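Local coordinates for protein 1-pyrroline-5-carboxylate dehydrogenase (Thermus thermophilus, PDB 1UZB) that probably catalyses the nicotinamide-cofactor-dependent oxidation of glutamate semialdehyde, the open-chain form of 1-pyrroline-5-carboxylate, to glutamate, at residues R31-R36 against G216-E221; D304-G309 against G448-K453; F255-G260 against L500-L505. All blocks are in the same frame, centred on the assembly; numbering follows the deposited sequence.

Contact 1 (R31-R36 against G216-E221)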
loop_
_atom_site.group_PDB
_atom_site.type_symbol
_atom_site.label_atom_id
_atom_site.label_comp_id
_atom_site.label_asym_id
_atom_site.label_seq_id
_atom_site.Cartn_x
_atom_site.Cartn_y
_atom_site.Cartn_z
ATOM N N ARG A 31 24.623 -2.039 46.294
ATOM C CA ARG A 31 24.726 -2.468 47.685
ATOM C C ARG A 31 25.379 -1.387 48.542
ATOM O O ARG A 31 24.969 -1.151 49.680
ATOM C CB ARG A 31 25.546 -3.758 47.782
ATOM C CG ARG A 31 25.743 -4.270 49.204
ATOM C CD ARG A 31 24.437 -4.757 49.815
ATOM N NE ARG A 31 24.609 -5.192 51.200
ATOM C CZ ARG A 31 24.850 -4.371 52.217
ATOM N NH1 ARG A 31 24.945 -3.065 52.012
ATOM N NH2 ARG A 31 24.994 -4.856 53.444
ATOM N N GLU A 32 26.393 -0.733 47.991
ATOM C CA GLU A 32 27.099 0.320 48.709
ATOM C C GLU A 32 26.217 1.556 48.864
ATOM O O GLU A 32 26.519 2.455 49.652
ATOM C CB GLU A 32 28.393 0.665 47.967
ATOM C CG GLU A 32 29.436 -0.450 48.043
ATOM C CD GLU A 32 30.552 -0.311 47.020
ATOM O OE1 GLU A 32 31.486 -1.142 47.050
ATOM O OE2 GLU A 32 30.497 0.615 46.182
ATOM N N GLU A 33 25.115 1.570 48.121
ATOM C CA GLU A 33 24.158 2.669 48.132
ATOM C C GLU A 33 22.982 2.405 49.078
ATOM O O GLU A 33 22.115 3.259 49.256
ATOM C CB GLU A 33 23.646 2.896 46.705
ATOM C CG GLU A 33 22.603 3.985 46.547
ATOM C CD GLU A 33 22.129 4.110 45.113
ATOM O OE1 GLU A 33 21.624 3.108 44.562
ATOM O OE2 GLU A 33 22.263 5.210 44.534
ATOM N N PHE A 34 22.954 1.219 49.681
ATOM C CA PHE A 34 21.890 0.856 50.616
ATOM C C PHE A 34 21.669 1.959 51.650
ATOM O O PHE A 34 22.628 2.506 52.201
ATOM C CB PHE A 34 22.246 -0.446 51.345
ATOM C CG PHE A 34 21.772 -1.701 50.650
ATOM C CD1 PHE A 34 21.564 -1.729 49.274
ATOM C CD2 PHE A 34 21.574 -2.870 51.378
ATOM C CE1 PHE A 34 21.168 -2.908 48.633
ATOM C CE2 PHE A 34 21.179 -4.051 50.749
ATOM C CZ PHE A 34 20.976 -4.067 49.372
ATOM N N GLY A 35 20.407 2.282 51.910
ATOM C CA GLY A 35 20.094 3.308 52.893
ATOM C C GLY A 35 19.742 4.659 52.302
ATOM O O GLY A 35 19.294 5.555 53.019
ATOM N N ARG A 36 19.944 4.810 50.998
ATOM C CA ARG A 36 19.644 6.063 50.315
ATOM C C ARG A 36 18.164 6.416 50.438
ATOM O O ARG A 36 17.310 5.530 50.485
ATOM C CB ARG A 36 20.032 5.950 48.840
ATOM C CG ARG A 36 19.773 7.200 48.019
ATOM C CD ARG A 36 20.210 6.987 46.581
ATOM N NE ARG A 36 19.852 8.108 45.718
ATOM C CZ ARG A 36 20.005 8.109 44.398
ATOM N NH1 ARG A 36 20.510 7.046 43.787
ATOM N NH2 ARG A 36 19.650 9.172 43.689
ATOM N N GLY A 216 11.334 2.135 41.569
ATOM C CA GLY A 216 10.390 3.034 40.933
ATOM C C GLY A 216 10.959 4.445 40.941
ATOM O O GLY A 216 10.807 5.204 39.981
ATOM N N ALA A 217 11.623 4.798 42.037
ATOM C CA ALA A 217 12.234 6.114 42.149
ATOM C C ALA A 217 13.342 6.258 41.107
ATOM O O ALA A 217 13.490 7.313 40.497
ATOM C CB ALA A 217 12.799 6.316 43.549
ATOM N N LYS A 218 14.116 5.194 40.897
ATOM C CA LYS A 218 15.192 5.242 39.915
ATOM C C LYS A 218 14.637 5.410 38.506
ATOM O O LYS A 218 15.263 6.053 37.662
ATOM C CB LYS A 218 16.072 3.991 40.010
ATOM C CG LYS A 218 16.875 3.930 41.298
ATOM C CD LYS A 218 17.898 2.806 41.275
ATOM C CE LYS A 218 18.752 2.819 42.532
ATOM N NZ LYS A 218 19.880 1.857 42.435
ATOM N N VAL A 219 13.465 4.840 38.242
ATOM C CA VAL A 219 12.857 5.009 36.930
ATOM C C VAL A 219 12.479 6.488 36.791
ATOM O O VAL A 219 12.638 7.076 35.722
ATOM C CB VAL A 219 11.609 4.106 36.763
ATOM C CG1 VAL A 219 10.840 4.494 35.505
ATOM C CG2 VAL A 219 12.045 2.642 36.681
ATOM N N PHE A 220 12.001 7.103 37.872
ATOM C CA PHE A 220 11.652 8.516 37.797
ATOM C C PHE A 220 12.868 9.415 37.629
ATOM O O PHE A 220 12.760 10.504 37.064
ATOM C CB PHE A 220 10.798 8.953 38.989
ATOM C CG PHE A 220 9.331 8.926 38.688
ATOM C CD1 PHE A 220 8.642 7.719 38.641
ATOM C CD2 PHE A 220 8.660 10.094 38.336
ATOM C CE1 PHE A 220 7.312 7.670 38.240
ATOM C CE2 PHE A 220 7.327 10.058 37.932
ATOM C CZ PHE A 220 6.651 8.842 37.883
ATOM N N GLU A 221 14.027 8.968 38.103
ATOM C CA GLU A 221 15.240 9.754 37.909
ATOM C C GLU A 221 15.457 9.828 36.398
ATOM O O GLU A 221 15.871 10.854 35.867
ATOM C CB GLU A 221 16.451 9.080 38.554
ATOM C CG GLU A 221 16.528 9.205 40.064
ATOM C CD GLU A 221 17.805 8.603 40.613
ATOM O OE1 GLU A 221 18.041 7.402 40.376
ATOM O OE2 GLU A 221 18.573 9.327 41.278
HETATM O O HOH W 1 22.097 3.336 42.064
HETATM O O HOH W 2 20.179 6.173 41.205
#
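The Arg-36 guanidinium is met at its edge by two carboxylates: Glu-33 CD lies in its plane, while Glu-221 OE2 comes to the edge somewhat tilted from that plane. Arg-36 NH2 donates to Glu-221 OE2 at 2.6 Å in a bent salt bridge (133° at the hydrogen), the two groups turned 63° apart, and the nitrogen sits above the carboxylate plane. Arg-36 NH1 reaches back to Glu-33 OE2, also at 2.6 Å and tilted. An arginine suits this place because its separate NH groups can serve two acids at once, and its chain, extended from CG to NE, spans the gap. Lys-218 NZ, held as well by a hydrogen bond to Thr-119 OG1, meets Glu-33 OE1 at 3.0 Å, nearly along the C-O axis. A type II turn from Glu-33 to Arg-36 joins helix 17-32 to strand 36-42; at Gly-35 a CB would be jammed against the carbonyl O of Phe-34. Helix 213-226 belongs to the beta-alpha-beta crossover between parallel strands 203-207 and 233-235 of the Rossmann-like domain. Water 1 links Glu-33 OE1 to Lys-218 NZ, and water 2 links Arg-36 NH1 to Glu-221 OE1, which also pairs with Arg-112.

Contact 2 (D304-G309 against G448-K453)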
loop_
_atom_site.group_PDB
_atom_site.type_symbol
_atom_site.label_atom_id
_atom_site.label_comp_id
_atom_site.label_asym_id
_atom_site.label_seq_id
_atom_site.Cartn_x
_atom_site.Cartn_y
_atom_site.Cartn_z
ATOM N N ASP A 304 11.147 -34.321 27.572
ATOM C CA ASP A 304 12.261 -33.591 28.161
ATOM C C ASP A 304 12.091 -32.096 27.927
ATOM O O ASP A 304 12.318 -31.283 28.826
ATOM C CB ASP A 304 13.592 -34.073 27.584
ATOM C CG ASP A 304 13.903 -35.502 27.974
ATOM O OD1 ASP A 304 13.733 -35.836 29.167
ATOM O OD2 ASP A 304 14.319 -36.285 27.095
ATOM N N LEU A 305 11.679 -31.738 26.717
ATOM C CA LEU A 305 11.458 -30.340 26.378
ATOM C C LEU A 305 10.343 -29.796 27.266
ATOM O O LEU A 305 10.437 -28.688 27.790
ATOM C CB LEU A 305 11.045 -30.208 24.914
ATOM C CG LEU A 305 10.929 -28.776 24.386
ATOM C CD1 LEU A 305 12.323 -28.197 24.163
ATOM C CD2 LEU A 305 10.142 -28.774 23.086
ATOM N N ALA A 306 9.288 -30.587 27.433
ATOM C CA ALA A 306 8.154 -30.182 28.255
ATOM C C ALA A 306 8.552 -29.963 29.714
ATOM O O ALA A 306 8.204 -28.950 30.311
ATOM C CB ALA A 306 7.050 -31.223 28.171
ATOM N N ALA A 307 9.282 -30.913 30.288
ATOM C CA ALA A 307 9.696 -30.796 31.683
ATOM C C ALA A 307 10.512 -29.523 31.926
ATOM O O ALA A 307 10.324 -28.836 32.933
ATOM C CB ALA A 307 10.502 -32.026 32.097
ATOM N N GLU A 308 11.412 -29.211 31.002
ATOM C CA GLU A 308 12.239 -28.015 31.122
ATOM C C GLU A 308 11.365 -26.756 31.082
ATOM O O GLU A 308 11.517 -25.860 31.914
ATOM C CB GLU A 308 13.268 -27.992 29.986
ATOM C CG GLU A 308 14.406 -26.993 30.144
ATOM C CD GLU A 308 13.966 -25.555 29.995
ATOM O OE1 GLU A 308 13.139 -25.275 29.102
ATOM O OE2 GLU A 308 14.460 -24.702 30.760
ATOM N N GLY A 309 10.448 -26.702 30.116
ATOM C CA GLY A 309 9.567 -25.554 29.980
ATOM C C GLY A 309 8.638 -25.383 31.169
ATOM O O GLY A 309 8.310 -24.261 31.560
ATOM N N GLY A 448 -0.307 -23.142 28.105
ATOM C CA GLY A 448 0.598 -23.762 27.164
ATOM C C GLY A 448 0.226 -25.196 26.867
ATOM O O GLY A 448 -0.513 -25.837 27.623
ATOM N N VAL A 449 0.721 -25.689 25.737
ATOM C CA VAL A 449 0.506 -27.070 25.336
ATOM C C VAL A 449 1.783 -27.634 24.743
ATOM O O VAL A 449 2.387 -27.016 23.860
ATOM C CB VAL A 449 -0.583 -27.223 24.251
ATOM C CG1 VAL A 449 -0.717 -28.697 23.859
ATOM C CG2 VAL A 449 -1.914 -26.694 24.753
ATOM N N TYR A 450 2.218 -28.777 25.264
ATOM C CA TYR A 450 3.367 -29.479 24.707
ATOM C C TYR A 450 2.742 -30.700 24.049
ATOM O O TYR A 450 2.116 -31.535 24.716
ATOM C CB TYR A 450 4.373 -29.910 25.777
ATOM C CG TYR A 450 5.356 -28.822 26.145
ATOM C CD1 TYR A 450 5.036 -27.867 27.102
ATOM C CD2 TYR A 450 6.603 -28.734 25.514
ATOM C CE1 TYR A 450 5.926 -26.846 27.431
ATOM C CE2 TYR A 450 7.502 -27.713 25.834
ATOM C CZ TYR A 450 7.155 -26.777 26.795
ATOM O OH TYR A 450 8.037 -25.780 27.143
ATOM N N SER A 451 2.877 -30.767 22.729
ATOM C CA SER A 451 2.324 -31.853 21.935
ATOM C C SER A 451 2.904 -31.791 20.531
ATOM O O SER A 451 3.268 -30.717 20.053
ATOM C CB SER A 451 0.799 -31.717 21.841
ATOM O OG SER A 451 0.257 -32.666 20.930
ATOM N N ARG A 452 2.994 -32.944 19.877
ATOM C CA ARG A 452 3.490 -32.999 18.508
ATOM C C ARG A 452 2.304 -33.164 17.555
ATOM O O ARG A 452 2.446 -33.012 16.341
ATOM C CB ARG A 452 4.445 -34.178 18.312
ATOM C CG ARG A 452 5.835 -34.021 18.910
ATOM C CD ARG A 452 6.729 -35.147 18.387
ATOM N NE ARG A 452 8.111 -35.088 18.859
ATOM C CZ ARG A 452 8.558 -35.671 19.967
ATOM N NH1 ARG A 452 9.836 -35.557 20.307
ATOM N NH2 ARG A 452 7.736 -36.374 20.736
ATOM N N LYS A 453 1.134 -33.473 18.104
ATOM C CA LYS A 453 -0.051 -33.678 17.279
ATOM C C LYS A 453 -0.653 -32.355 16.826
ATOM O O LYS A 453 -1.153 -31.581 17.639
ATOM C CB LYS A 453 -1.085 -34.506 18.045
ATOM C CG LYS A 453 -2.271 -34.928 17.196
ATOM C CD LYS A 453 -3.138 -35.945 17.921
ATOM C CE LYS A 453 -4.363 -36.296 17.098
ATOM N NZ LYS A 453 -3.986 -36.774 15.739
HETATM O O HOH W 3 10.537 -25.644 26.223
#
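Tyr-450 lays one face of its ring over the backbone of Ala-306, whose CA stands 3.5 Å from the ring centroid and 15° off its normal, a CH-pi contact. The alanine CB reaches the root of the same ring, 3.6 Å from Tyr-450 CG; the small methyl of alanine lets the ring lie this close to the helix. Leu-305 crosses the tyrosine at about a right angle, its CG 3.9 Å from Tyr-450 CE2 and its CD2 at the ring edge. With CG anti to its own carbonyl carbon (chi1 -85°), Tyr-450 carries its hydroxyl obliquely across the helix as far as Gly-309, where OH lies 3.2 Å from Gly-309 CA. A CB at Gly-309 would run into that oxygen, which is why glycine suits the place. The ring lies between helix 303-315 and the central sheet of the catalytic domain, where strand 446-450 runs beside strand 293-297; the short helix and strand segments are close to antiparallel, their axes 9.4 Å apart. A leucine in place of Tyr-450 lacks the flat face and the hydroxyl, and would probably leave Ala-306 CA less well covered and water 3 without its phenolic partner. That water sits 2.7 Å from Tyr-450 OH and gives a weak bond to Leu-305 O.

Contact 3 (F255-G260 against L500-L505)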
loop_
_atom_site.group_PDB
_atom_site.type_symbol
_atom_site.label_atom_id
_atom_site.label_comp_id
_atom_site.label_asym_id
_atom_site.label_seq_id
_atom_site.Cartn_x
_atom_site.Cartn_y
_atom_site.Cartn_z
ATOM N N PHE A 255 -8.809 8.301 34.363
ATOM C CA PHE A 255 -8.657 6.881 34.097
ATOM C C PHE A 255 -7.780 6.233 35.141
ATOM O O PHE A 255 -7.030 6.908 35.847
ATOM C CB PHE A 255 -8.055 6.640 32.703
ATOM C CG PHE A 255 -6.679 7.232 32.509
ATOM C CD1 PHE A 255 -6.527 8.515 32.000
ATOM C CD2 PHE A 255 -5.534 6.504 32.839
ATOM C CE1 PHE A 255 -5.260 9.070 31.818
ATOM C CE2 PHE A 255 -4.262 7.052 32.660
ATOM C CZ PHE A 255 -4.125 8.337 32.148
ATOM N N ILE A 256 -7.875 4.913 35.221
ATOM C CA ILE A 256 -7.099 4.137 36.173
ATOM C C ILE A 256 -6.477 2.971 35.423
ATOM O O ILE A 256 -7.174 2.240 34.725
ATOM C CB ILE A 256 -8.003 3.573 37.288
ATOM C CG1 ILE A 256 -8.717 4.717 38.008
ATOM C CG2 ILE A 256 -7.182 2.763 38.277
ATOM C CD1 ILE A 256 -10.051 4.311 38.609
ATOM N N ASN A 257 -5.162 2.821 35.546
ATOM C CA ASN A 257 -4.455 1.725 34.902
ATOM C C ASN A 257 -3.899 0.906 36.067
ATOM O O ASN A 257 -3.057 1.386 36.828
ATOM C CB ASN A 257 -3.336 2.272 34.010
ATOM C CG ASN A 257 -2.879 1.273 32.962
ATOM O OD1 ASN A 257 -3.490 0.219 32.774
ATOM N ND2 ASN A 257 -1.800 1.608 32.265
ATOM N N PHE A 258 -4.391 -0.319 36.212
ATOM C CA PHE A 258 -3.996 -1.178 37.318
ATOM C C PHE A 258 -3.551 -2.575 36.929
ATOM O O PHE A 258 -4.118 -3.197 36.032
ATOM C CB PHE A 258 -5.172 -1.306 38.294
ATOM C CG PHE A 258 -4.993 -2.377 39.336
ATOM C CD1 PHE A 258 -4.278 -2.122 40.499
ATOM C CD2 PHE A 258 -5.553 -3.641 39.154
ATOM C CE1 PHE A 258 -4.124 -3.107 41.472
ATOM C CE2 PHE A 258 -5.404 -4.639 40.122
ATOM C CZ PHE A 258 -4.689 -4.370 41.280
ATOM N N THR A 259 -2.531 -3.056 37.632
ATOM C CA THR A 259 -2.023 -4.408 37.451
ATOM C C THR A 259 -1.734 -4.897 38.864
ATOM O O THR A 259 -0.966 -4.275 39.597
ATOM C CB THR A 259 -0.732 -4.453 36.606
ATOM O OG1 THR A 259 -1.003 -3.950 35.290
ATOM C CG2 THR A 259 -0.230 -5.889 36.488
ATOM N N GLY A 260 -2.382 -5.991 39.248
ATOM C CA GLY A 260 -2.201 -6.544 40.579
ATOM C C GLY A 260 -3.174 -7.677 40.850
ATOM O O GLY A 260 -3.622 -8.357 39.924
ATOM N N LEU A 500 -0.304 -2.392 19.507
ATOM C CA LEU A 500 -0.843 -1.138 18.996
ATOM C C LEU A 500 -2.151 -0.765 19.690
ATOM O O LEU A 500 -2.374 0.397 20.014
ATOM C CB LEU A 500 -1.075 -1.251 17.485
ATOM C CG LEU A 500 0.167 -1.508 16.624
ATOM C CD1 LEU A 500 -0.247 -1.815 15.195
ATOM C CD2 LEU A 500 1.081 -0.299 16.671
ATOM N N ASP A 501 -3.004 -1.758 19.925
ATOM C CA ASP A 501 -4.302 -1.540 20.557
ATOM C C ASP A 501 -4.237 -0.933 21.951
ATOM O O ASP A 501 -5.191 -0.305 22.397
ATOM C CB ASP A 501 -5.085 -2.857 20.645
ATOM C CG ASP A 501 -5.697 -3.270 19.322
ATOM O OD1 ASP A 501 -5.482 -2.570 18.308
ATOM O OD2 ASP A 501 -6.401 -4.304 19.305
ATOM N N TYR A 502 -3.119 -1.118 22.644
ATOM C CA TYR A 502 -3.003 -0.592 23.998
ATOM C C TYR A 502 -3.216 0.914 24.070
ATOM O O TYR A 502 -3.939 1.402 24.937
ATOM C CB TYR A 502 -1.629 -0.933 24.578
ATOM C CG TYR A 502 -1.498 -0.706 26.071
ATOM C CD1 TYR A 502 -2.241 -1.463 26.977
ATOM C CD2 TYR A 502 -0.571 0.203 26.579
ATOM C CE1 TYR A 502 -2.055 -1.332 28.350
ATOM C CE2 TYR A 502 -0.373 0.342 27.953
ATOM C CZ TYR A 502 -1.116 -0.435 28.829
ATOM O OH TYR A 502 -0.887 -0.348 30.185
ATOM N N LEU A 503 -2.603 1.655 23.154
ATOM C CA LEU A 503 -2.719 3.108 23.184
ATOM C C LEU A 503 -4.119 3.650 22.904
ATOM O O LEU A 503 -4.477 4.725 23.387
ATOM C CB LEU A 503 -1.698 3.736 22.228
ATOM C CG LEU A 503 -0.243 3.310 22.470
ATOM C CD1 LEU A 503 0.675 4.083 21.539
ATOM C CD2 LEU A 503 0.145 3.557 23.924
ATOM N N ARG A 504 -4.915 2.911 22.138
ATOM C CA ARG A 504 -6.275 3.345 21.824
ATOM C C ARG A 504 -7.110 3.497 23.098
ATOM O O ARG A 504 -8.055 4.287 23.147
ATOM C CB ARG A 504 -6.949 2.329 20.895
ATOM C CG ARG A 504 -8.388 2.677 20.518
ATOM C CD ARG A 504 -8.435 3.935 19.678
ATOM N NE ARG A 504 -9.795 4.340 19.334
ATOM C CZ ARG A 504 -10.625 4.969 20.159
ATOM N NH1 ARG A 504 -11.840 5.295 19.742
ATOM N NH2 ARG A 504 -10.247 5.280 21.396
ATOM N N LEU A 505 -6.755 2.725 24.121
ATOM C CA LEU A 505 -7.460 2.753 25.397
ATOM C C LEU A 505 -7.335 4.092 26.116
ATOM O O LEU A 505 -8.160 4.431 26.968
ATOM C CB LEU A 505 -6.915 1.654 26.307
ATOM C CG LEU A 505 -7.022 0.219 25.792
ATOM C CD1 LEU A 505 -6.264 -0.702 26.729
ATOM C CD2 LEU A 505 -8.478 -0.191 25.681
HETATM O O HOH W 4 -1.763 -2.531 31.575
#
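Asn-257 sits in the extended strand 255-259, and Tyr-502 in a weakly bonded helix, about 500-504, whose hydrogen bonds join residues three apart: Leu-505 N to Tyr-502 O at 3.2 Å, preceded by weak ones from Leu-503 N and Arg-504 N. The backbones stay well apart, and two side chains bridge the gap from opposite directions. Asn-257 ND2 donates to Tyr-502 OH at 3.0 Å in an almost straight bond (175° at the hydrogen). The tyrosine oxygen lies in the amide plane, while ring and amide planes are turned 45° from each other. Tyr-502 holds CG anti to its backbone N (chi1 -167°), which swings the long ring out from the helix, and the length of tyrosine carries its hydroxyl across to the strand. Asparagine suits the buried strand position because its NH2 has two hydrogens to spend, the second partner being Met-193 O. Water 4 lies 2.7 Å from Tyr-502 OH and donates weakly to Asn-257 OD1. The Tyr-502 ring is further bounded by Tyr-145, its plane nearly parallel, and by Phe-506, edge-to-face. Asp-501 pairs with Arg-504 of a neighbouring subunit. Strand 255-259 lies between parallel strands 165-180 and 284-288 of the Rossmann-like sheet, with helix 188-199 touching both Thr-259 and Tyr-502.

Overall arrangement
Contacts 1 and 3 both involve the Rossmann-like domain: their centres lie 27 Å apart and their nearest atoms about 12 Å, and helix 188-199 touches residues of both. Contact 2 belongs to the catalytic domain, 40 Å centre to centre from contact 1, across the chain's centre, and 32 Å from contact 3. In sequence it is nested within the loop that contact 3 closes, consistent with the catalytic domain being formed before the chain returns at 500-505. In aldehyde dehydrogenases the active site lies between these two domains. Contact 1 tethers an N-terminal turn, whereas the loop after the strand of contact 2 packs on a second subunit and the helix of contact 3 pairs with a third.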